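Local coordinates for lactaldehyde dehydrogenase (Methanocaldococcus jannaschii, PDB 3PQA), which oxidises lactaldehyde to lactate with NAD, which it prefers over NADP, in the biosynthesis of coenzyme F420, and works as a homotetramer, at residues 125-130 / 456-461; 255-260 / 292-297. All coordinates share one frame; numbering follows the deposited sequence.

Interaction 1 of 2, residues 125-130 / 456-461; sequences FTRREP and NIKTII
Phe125 and Ile460 make the tightly packed end of this strand pair. One face of the aromatic ring lies over Ile460, CB sitting 4.1 Å from the ring centroid and 22° off its normal, while Ile460 CD1 reaches CE2 of Phe125 at 3.7 Å. Leu123 of the third subunit also packs on Phe125. Six backbone hydrogen bonds, two in each of the pairs Phe125–Ile460, Arg127–Lys458 and Glu129–Asn456, establish an antiparallel ladder; both strands belong to the oligomerisation arm of the aldehyde dehydrogenase fold. Thr459 to Ile461 extend the sheet as a parallel ladder into the second subunit. Further along the Phe125 face a salt-bridge network takes over. The Lys458 chain, extended at first, bends at chi3 (-78°) to bring NZ to Glu129 OE2 at 2.8 Å, on the syn side but 24° out of plane; the anti lone pair accepts from Arg127 NE at 2.9 Å, so two donors grip this one oxygen. Lys458 NZ also donates to Leu414 O and Ala411 O of the second subunit. On the other face, Arg128, salt-bridged to Glu452, runs beside Ile457, whose CG1 lies over one guanidinium face, offset toward its rim, 3.6 Å from Arg128 CZ. At the looser, partly exposed end, water links Pro130 O to Asn456 ND2.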
ATOM      1  N   PHE B 125      -8.870   7.320 -10.224  1.00  9.93           N
ATOM      2  CA  PHE B 125      -8.602   5.995  -9.691  1.00 10.99           C
ATOM      3  C   PHE B 125      -8.011   5.072 -10.751  1.00 10.16           C
ATOM      4  O   PHE B 125      -8.097   5.359 -11.942  1.00 11.20           O
ATOM      5  CB  PHE B 125      -9.851   5.386  -9.018  1.00 13.46           C
ATOM      6  CG  PHE B 125     -10.973   5.073  -9.969  1.00 14.14           C
ATOM      7  CD1 PHE B 125     -11.852   6.074 -10.401  1.00 13.78           C
ATOM      8  CD2 PHE B 125     -11.160   3.771 -10.422  1.00 13.78           C
ATOM      9  CE1 PHE B 125     -12.892   5.780 -11.293  1.00 14.24           C
ATOM     10  CE2 PHE B 125     -12.197   3.469 -11.304  1.00 14.23           C
ATOM     11  CZ  PHE B 125     -13.065   4.474 -11.735  1.00 13.89           C
ATOM     12  N   THR B 126      -7.415   3.980 -10.305  1.00 10.13           N
ATOM     13  CA  THR B 126      -6.777   3.033 -11.222  1.00 10.19           C
ATOM     14  C   THR B 126      -7.587   1.749 -11.347  1.00 10.46           C
ATOM     15  O   THR B 126      -8.408   1.428 -10.496  1.00 10.11           O
ATOM     16  CB  THR B 126      -5.344   2.681 -10.776  1.00 10.82           C
ATOM     17  OG1 THR B 126      -5.370   2.071  -9.465  1.00 11.59           O
ATOM     18  CG2 THR B 126      -4.473   3.930 -10.736  1.00 11.77           C
ATOM     19  N   ARG B 127      -7.348   1.028 -12.442  1.00 11.03           N
ATOM     20  CA  ARG B 127      -7.983  -0.246 -12.719  1.00 11.26           C
ATOM     21  C   ARG B 127      -6.923  -1.067 -13.442  1.00 12.48           C
ATOM     22  O   ARG B 127      -6.252  -0.542 -14.330  1.00 13.58           O
ATOM     23  CB  ARG B 127      -9.210  -0.013 -13.598  1.00 13.65           C
ATOM     24  CG  ARG B 127      -9.854  -1.239 -14.212  1.00 14.52           C
ATOM     25  CD  ARG B 127     -11.092  -0.818 -15.013  1.00 14.46           C
ATOM     26  NE  ARG B 127     -11.650  -1.921 -15.801  1.00 15.04           N
ATOM     27  CZ  ARG B 127     -12.509  -2.819 -15.331  1.00 14.89           C
ATOM     28  NH1 ARG B 127     -12.915  -2.762 -14.062  1.00 15.34           N
ATOM     29  NH2 ARG B 127     -12.958  -3.784 -16.120  1.00 15.39           N
ATOM     30  N   ARG B 128      -6.736  -2.318 -13.036  1.00 12.20           N
ATOM     31  CA  ARG B 128      -5.807  -3.213 -13.722  1.00 13.23           C
ATOM     32  C   ARG B 128      -6.622  -3.985 -14.771  1.00 12.81           C
ATOM     33  O   ARG B 128      -7.736  -4.415 -14.490  1.00 13.23           O
ATOM     34  CB  ARG B 128      -5.117  -4.181 -12.737  1.00 17.81           C
ATOM     35  CG  ARG B 128      -4.215  -3.573 -11.633  1.00 20.89           C
ATOM     36  CD  ARG B 128      -3.112  -2.693 -12.169  1.00 19.33           C
ATOM     37  NE  ARG B 128      -2.070  -2.293 -11.204  1.00 21.44           N
ATOM     38  CZ  ARG B 128      -2.056  -1.200 -10.426  1.00 20.07           C
ATOM     39  NH1 ARG B 128      -3.076  -0.338 -10.364  1.00 21.52           N
ATOM     40  NH2 ARG B 128      -0.987  -0.971  -9.666  1.00 21.70           N
ATOM     41  N   GLU B 129      -6.084  -4.117 -15.981  1.00 11.91           N
ATOM     42  CA  GLU B 129      -6.723  -4.902 -17.052  1.00 10.93           C
ATOM     43  C   GLU B 129      -5.709  -5.859 -17.671  1.00  9.88           C
ATOM     44  O   GLU B 129      -4.515  -5.597 -17.608  1.00  9.90           O
ATOM     45  CB  GLU B 129      -7.310  -3.980 -18.127  1.00 12.07           C
ATOM     46  CG  GLU B 129      -8.412  -3.060 -17.583  1.00 12.96           C
ATOM     47  CD  GLU B 129      -9.145  -2.267 -18.647  1.00 12.43           C
ATOM     48  OE1 GLU B 129      -8.654  -2.190 -19.794  1.00 13.12           O
ATOM     49  OE2 GLU B 129     -10.202  -1.694 -18.310  1.00 13.10           O
ATOM     50  N   PRO B 130      -6.172  -6.983 -18.264  1.00  9.92           N
ATOM     51  CA  PRO B 130      -5.170  -7.915 -18.818  1.00  9.79           C
ATOM     52  C   PRO B 130      -4.273  -7.339 -19.910  1.00  9.59           C
ATOM     53  O   PRO B 130      -4.712  -6.515 -20.707  1.00 10.12           O
ATOM     54  CB  PRO B 130      -6.025  -9.022 -19.451  1.00 10.13           C
ATOM     55  CG  PRO B 130      -7.413  -8.452 -19.587  1.00 10.34           C
ATOM     56  CD  PRO B 130      -7.554  -7.461 -18.465  1.00 10.27           C
ATOM     57  N   ASN B 456      -2.122  -4.293 -17.253  1.00  8.65           N
ATOM     58  CA  ASN B 456      -1.809  -2.898 -17.551  1.00  8.55           C
ATOM     59  C   ASN B 456      -2.670  -2.008 -16.682  1.00  9.25           C
ATOM     60  O   ASN B 456      -3.827  -2.336 -16.406  1.00 10.53           O
ATOM     61  CB  ASN B 456      -2.111  -2.589 -19.019  1.00 10.75           C
ATOM     62  CG  ASN B 456      -1.148  -3.268 -19.974  1.00 11.24           C
ATOM     63  OD1 ASN B 456       0.063  -3.317 -19.738  1.00 11.01           O
ATOM     64  ND2 ASN B 456      -1.690  -3.785 -21.079  1.00 10.96           N
ATOM     65  N   ILE B 457      -2.112  -0.874 -16.266  1.00  9.40           N
ATOM     66  CA  ILE B 457      -2.886   0.110 -15.510  1.00  9.54           C
ATOM     67  C   ILE B 457      -3.762   0.933 -16.457  1.00  9.69           C
ATOM     68  O   ILE B 457      -3.351   1.276 -17.584  1.00 10.44           O
ATOM     69  CB  ILE B 457      -1.980   1.044 -14.669  1.00 10.69           C
ATOM     70  CG1 ILE B 457      -1.235   0.245 -13.596  1.00 10.73           C
ATOM     71  CG2 ILE B 457      -2.827   2.167 -13.995  1.00 10.72           C
ATOM     72  CD1 ILE B 457      -0.112   1.043 -12.874  1.00 11.08           C
ATOM     73  N   LYS B 458      -4.982   1.220 -16.011  1.00  9.49           N
ATOM     74  CA  LYS B 458      -5.846   2.195 -16.659  1.00 10.10           C
ATOM     75  C   LYS B 458      -6.144   3.225 -15.596  1.00  9.91           C
ATOM     76  O   LYS B 458      -6.558   2.869 -14.493  1.00 10.45           O
ATOM     77  CB  LYS B 458      -7.148   1.560 -17.163  1.00 12.50           C
ATOM     78  CG  LYS B 458      -8.174   2.578 -17.686  1.00 13.51           C
ATOM     79  CD  LYS B 458      -9.456   1.908 -18.181  1.00 13.44           C
ATOM     80  CE  LYS B 458      -9.283   1.274 -19.569  1.00 13.64           C
ATOM     81  NZ  LYS B 458     -10.532   0.515 -19.954  1.00 13.80           N
ATOM     82  N   THR B 459      -5.908   4.489 -15.926  1.00  9.30           N
ATOM     83  CA  THR B 459      -6.221   5.597 -15.023  1.00  8.60           C
ATOM     84  C   THR B 459      -7.509   6.232 -15.501  1.00  8.47           C
ATOM     85  O   THR B 459      -7.630   6.618 -16.673  1.00  9.16           O
ATOM     86  CB  THR B 459      -5.091   6.631 -15.025  1.00  9.71           C
ATOM     87  OG1 THR B 459      -3.853   5.960 -14.754  1.00 10.28           O
ATOM     88  CG2 THR B 459      -5.365   7.740 -13.980  1.00 10.22           C
ATOM     89  N   ILE B 460      -8.499   6.315 -14.613  1.00  8.95           N
ATOM     90  CA  ILE B 460      -9.824   6.826 -14.965  1.00  9.60           C
ATOM     91  C   ILE B 460     -10.006   8.117 -14.180  1.00  8.35           C
ATOM     92  O   ILE B 460      -9.737   8.152 -12.973  1.00  9.01           O
ATOM     93  CB  ILE B 460     -10.942   5.801 -14.630  1.00 11.82           C
ATOM     94  CG1 ILE B 460     -10.714   4.499 -15.415  1.00 12.60           C
ATOM     95  CG2 ILE B 460     -12.328   6.380 -14.939  1.00 12.50           C
ATOM     96  CD1 ILE B 460     -11.571   3.325 -14.972  1.00 12.42           C
ATOM     97  N   ILE B 461     -10.421   9.174 -14.863  1.00  8.37           N
ATOM     98  CA  ILE B 461     -10.563  10.498 -14.225  1.00  9.00           C
ATOM     99  C   ILE B 461     -11.993  10.947 -14.425  1.00  9.86           C
ATOM    100  O   ILE B 461     -12.421  11.136 -15.561  1.00 10.67           O
ATOM    101  CB  ILE B 461      -9.585  11.531 -14.844  1.00  9.64           C
ATOM    102  CG1 ILE B 461      -8.131  11.065 -14.716  1.00 10.17           C
ATOM    103  CG2 ILE B 461      -9.759  12.922 -14.250  1.00 10.35           C
ATOM    104  CD1 ILE B 461      -7.597  10.393 -16.005  1.00  9.74           C
TER
HETATM  105  O   HOH W   1     -10.648  -2.009 -21.809  1.00 22.74           O
HETATM  106  O   HOH W   2      -4.546  -3.701 -21.334  1.00 17.22           O

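Interaction 2 of 2, residues 255-260 / 292-297; sequences DLNKAV and IEMFVN
Met294 reaches Leu256 through a chain bent at its last torsion: CG stands beside the backbone N (chi1 -63°), the middle of the chain is extended, and the turn at chi3 (68°) folds CE against the first turn of helix 256-268. Val260 has CG1 anti to the backbone N and CG2 beside that N, which presents both methyls to the facing helix. CG2 meets Met294 CB at 3.8 Å, whereas CG1 lies 3.9 Å from Phe295 CA and 4.4 Å from Phe295 CD1. Further out, Met294 crosses Leu256 at about a right angle; its CE is 3.9 Å and its SD 4.0 Å from Leu256 CB. The Asn257 amide also borders the methionine methyl, but its ND2 falls so close to CE that the detail of this approach is doubtful.

The two helical segments pass 9.9 Å apart, axis to axis, at a crossing angle of -41°. Helix 256-268 is the connection between the neighbouring parallel strands 246-250 and 278-284, a beta-alpha-beta crossover, and helix 288-300 follows the second of these strands; all belong to the catalytic domain of the aldehyde dehydrogenase fold. Phe295 extends the packing beyond the pair, touching Leu263 and Ile264 further along helix 256-268 and Ile355 and Ile376 on the sheet. At the start of helix 256-268, Asp255 is the N-cap: its OD1 accepts from Lys258 N at 3.1 Å, met from above the carboxylate plane.

No hydrogen bond or salt bridge joins the two segments. With Val260 and Phe295 buried and Asn257 at the exposed margin, their cohesion rests on the fit and burial of aliphatic groups, the methionine thioether and the flank of Phe295, not on directional bonds.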
ATOM      1  N   ASP B 255      27.886 -19.787  12.422  1.00 17.36           N
ATOM      2  CA  ASP B 255      27.590 -21.082  13.026  1.00 18.08           C
ATOM      3  C   ASP B 255      27.848 -22.157  11.963  1.00 16.67           C
ATOM      4  O   ASP B 255      27.048 -22.312  11.048  1.00 16.35           O
ATOM      5  CB  ASP B 255      26.130 -21.132  13.483  1.00 20.33           C
ATOM      6  CG  ASP B 255      25.761 -22.458  14.146  1.00 21.63           C
ATOM      7  OD1 ASP B 255      26.215 -23.532  13.692  1.00 20.63           O
ATOM      8  OD2 ASP B 255      24.990 -22.429  15.130  1.00 20.81           O
ATOM      9  N   LEU B 256      28.945 -22.898  12.101  1.00 16.94           N
ATOM     10  CA  LEU B 256      29.406 -23.802  11.037  1.00 18.08           C
ATOM     11  C   LEU B 256      28.500 -25.003  10.792  1.00 18.12           C
ATOM     12  O   LEU B 256      28.268 -25.385   9.639  1.00 18.06           O
ATOM     13  CB  LEU B 256      30.844 -24.258  11.297  1.00 19.83           C
ATOM     14  CG  LEU B 256      31.928 -23.208  11.043  1.00 21.32           C
ATOM     15  CD1 LEU B 256      33.278 -23.890  10.907  1.00 20.11           C
ATOM     16  CD2 LEU B 256      31.626 -22.367   9.807  1.00 20.07           C
ATOM     17  N   ASN B 257      27.985 -25.591  11.869  1.00 19.03           N
ATOM     18  CA  ASN B 257      27.020 -26.686  11.767  1.00 21.06           C
ATOM     19  C   ASN B 257      25.808 -26.283  10.921  1.00 18.70           C
ATOM     20  O   ASN B 257      25.420 -27.003   9.994  1.00 18.32           O
ATOM     21  CB  ASN B 257      26.560 -27.145  13.160  1.00 26.38           C
ATOM     22  CG  ASN B 257      27.588 -28.023  13.871  1.00 28.49           C
ATOM     23  OD1 ASN B 257      27.594 -28.109  15.098  1.00 27.29           O
ATOM     24  ND2 ASN B 257      28.445 -28.690  13.110  1.00 27.09           N
ATOM     25  N   LYS B 258      25.230 -25.126  11.242  1.00 17.76           N
ATOM     26  CA  LYS B 258      24.067 -24.592  10.521  1.00 18.52           C
ATOM     27  C   LYS B 258      24.400 -24.243   9.076  1.00 16.35           C
ATOM     28  O   LYS B 258      23.599 -24.506   8.166  1.00 16.22           O
ATOM     29  CB  LYS B 258      23.503 -23.356  11.230  1.00 23.02           C
ATOM     30  CG  LYS B 258      23.063 -23.635  12.653  1.00 25.39           C
ATOM     31  CD  LYS B 258      21.648 -23.194  12.914  1.00 24.39           C
ATOM     32  CE  LYS B 258      21.214 -23.585  14.327  1.00 25.65           C
ATOM     33  NZ  LYS B 258      21.472 -22.493  15.318  1.00 25.15           N
ATOM     34  N   ALA B 259      25.561 -23.620   8.872  1.00 15.47           N
ATOM     35  CA  ALA B 259      25.981 -23.241   7.529  1.00 14.83           C
ATOM     36  C   ALA B 259      26.156 -24.489   6.647  1.00 14.51           C
ATOM     37  O   ALA B 259      25.683 -24.532   5.508  1.00 14.34           O
ATOM     38  CB  ALA B 259      27.246 -22.428   7.570  1.00 14.97           C
ATOM     39  N   VAL B 260      26.813 -25.508   7.191  1.00 14.38           N
ATOM     40  CA  VAL B 260      27.009 -26.756   6.458  1.00 15.04           C
ATOM     41  C   VAL B 260      25.670 -27.395   6.077  1.00 15.14           C
ATOM     42  O   VAL B 260      25.471 -27.763   4.916  1.00 15.24           O
ATOM     43  CB  VAL B 260      27.904 -27.746   7.241  1.00 15.78           C
ATOM     44  CG1 VAL B 260      27.912 -29.113   6.578  1.00 16.98           C
ATOM     45  CG2 VAL B 260      29.321 -27.190   7.340  1.00 16.96           C
ATOM     46  N   ILE B 292      35.393 -27.024   5.168  1.00 17.91           N
ATOM     47  CA  ILE B 292      35.532 -27.985   4.075  1.00 19.51           C
ATOM     48  C   ILE B 292      35.388 -29.434   4.570  1.00 18.91           C
ATOM     49  O   ILE B 292      34.651 -30.218   3.986  1.00 18.29           O
ATOM     50  CB  ILE B 292      36.831 -27.764   3.268  1.00 21.85           C
ATOM     51  CG1 ILE B 292      36.731 -26.463   2.455  1.00 22.28           C
ATOM     52  CG2 ILE B 292      37.109 -28.963   2.353  1.00 22.34           C
ATOM     53  CD1 ILE B 292      38.075 -25.930   1.903  1.00 22.28           C
ATOM     54  N   GLU B 293      36.075 -29.773   5.656  1.00 19.58           N
ATOM     55  CA  GLU B 293      35.982 -31.117   6.216  1.00 21.89           C
ATOM     56  C   GLU B 293      34.531 -31.469   6.573  1.00 20.34           C
ATOM     57  O   GLU B 293      34.042 -32.546   6.213  1.00 19.96           O
ATOM     58  CB  GLU B 293      36.890 -31.267   7.445  1.00 26.29           C
ATOM     59  CG  GLU B 293      36.873 -32.662   8.040  1.00 30.15           C
ATOM     60  CD  GLU B 293      37.487 -32.742   9.431  1.00 27.85           C
ATOM     61  OE1 GLU B 293      37.550 -33.859   9.966  1.00 30.44           O
ATOM     62  OE2 GLU B 293      37.884 -31.704   9.997  1.00 30.29           O
ATOM     63  N   MET B 294      33.844 -30.555   7.263  1.00 19.47           N
ATOM     64  CA  MET B 294      32.456 -30.781   7.669  1.00 19.55           C
ATOM     65  C   MET B 294      31.541 -30.930   6.439  1.00 17.85           C
ATOM     66  O   MET B 294      30.676 -31.804   6.398  1.00 17.18           O
ATOM     67  CB  MET B 294      31.946 -29.650   8.587  1.00 21.87           C
ATOM     68  CG  MET B 294      32.685 -29.492   9.935  1.00 23.15           C
ATOM     69  SD  MET B 294      32.370 -27.907  10.790  1.00 22.30           S
ATOM     70  CE  MET B 294      30.660 -28.112  11.221  1.00 23.26           C
ATOM     71  N   PHE B 295      31.757 -30.082   5.434  1.00 16.36           N
ATOM     72  CA  PHE B 295      30.917 -30.043   4.239  1.00 15.89           C
ATOM     73  C   PHE B 295      31.088 -31.297   3.371  1.00 15.54           C
ATOM     74  O   PHE B 295      30.109 -31.911   2.969  1.00 16.21           O
ATOM     75  CB  PHE B 295      31.220 -28.764   3.458  1.00 16.60           C
ATOM     76  CG  PHE B 295      30.323 -28.536   2.268  1.00 17.05           C
ATOM     77  CD1 PHE B 295      28.974 -28.219   2.438  1.00 16.68           C
ATOM     78  CD2 PHE B 295      30.844 -28.608   0.987  1.00 16.71           C
ATOM     79  CE1 PHE B 295      28.157 -27.990   1.329  1.00 17.07           C
ATOM     80  CE2 PHE B 295      30.048 -28.379  -0.130  1.00 17.09           C
ATOM     81  CZ  PHE B 295      28.697 -28.074   0.040  1.00 16.65           C
ATOM     82  N   VAL B 296      32.336 -31.687   3.117  1.00 15.66           N
ATOM     83  CA  VAL B 296      32.620 -32.924   2.379  1.00 16.53           C
ATOM     84  C   VAL B 296      32.023 -34.149   3.097  1.00 16.56           C
ATOM     85  O   VAL B 296      31.376 -34.989   2.470  1.00 16.39           O
ATOM     86  CB  VAL B 296      34.143 -33.095   2.149  1.00 17.34           C
ATOM     87  CG1 VAL B 296      34.470 -34.493   1.643  1.00 17.74           C
ATOM     88  CG2 VAL B 296      34.668 -32.032   1.176  1.00 17.65           C
ATOM     89  N   ASN B 297      32.206 -34.220   4.418  1.00 17.16           N
ATOM     90  CA  ASN B 297      31.704 -35.350   5.215  1.00 18.68           C
ATOM     91  C   ASN B 297      30.194 -35.548   5.136  1.00 18.53           C
ATOM     92  O   ASN B 297      29.723 -36.681   5.079  1.00 18.38           O
ATOM     93  CB  ASN B 297      32.140 -35.241   6.681  1.00 20.41           C
ATOM     94  CG  ASN B 297      33.576 -35.654   6.888  1.00 20.08           C
ATOM     95  OD1 ASN B 297      34.233 -36.131   5.961  1.00 20.72           O
ATOM     96  ND2 ASN B 297      34.078 -35.471   8.106  1.00 20.78           N
TER

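In the fold
Interactions 1 and 2 lie on opposite sides of the chain's centre, with their own centres 52 Å apart and about 38 Å between nearest atoms, so neither touches the other. Along the sequence, 255-260 and 292-297 both fall between 125-130 and 456-461. Interaction 1 lies within the mixed sheet that contains 122-138 and 455-463; interaction 2 joins helices packed on the other mixed sheet, with 246-250 and 278-284. Strand 122-138 also pairs with strand 216-220, whose other neighbour, 237-241, ends at Glu241, an active-site residue by similarity. Strand 278-284 begins just after Cys275, the other probable active-site residue. Both contacts nevertheless lie away from these sites; only interaction 1 meets other subunits.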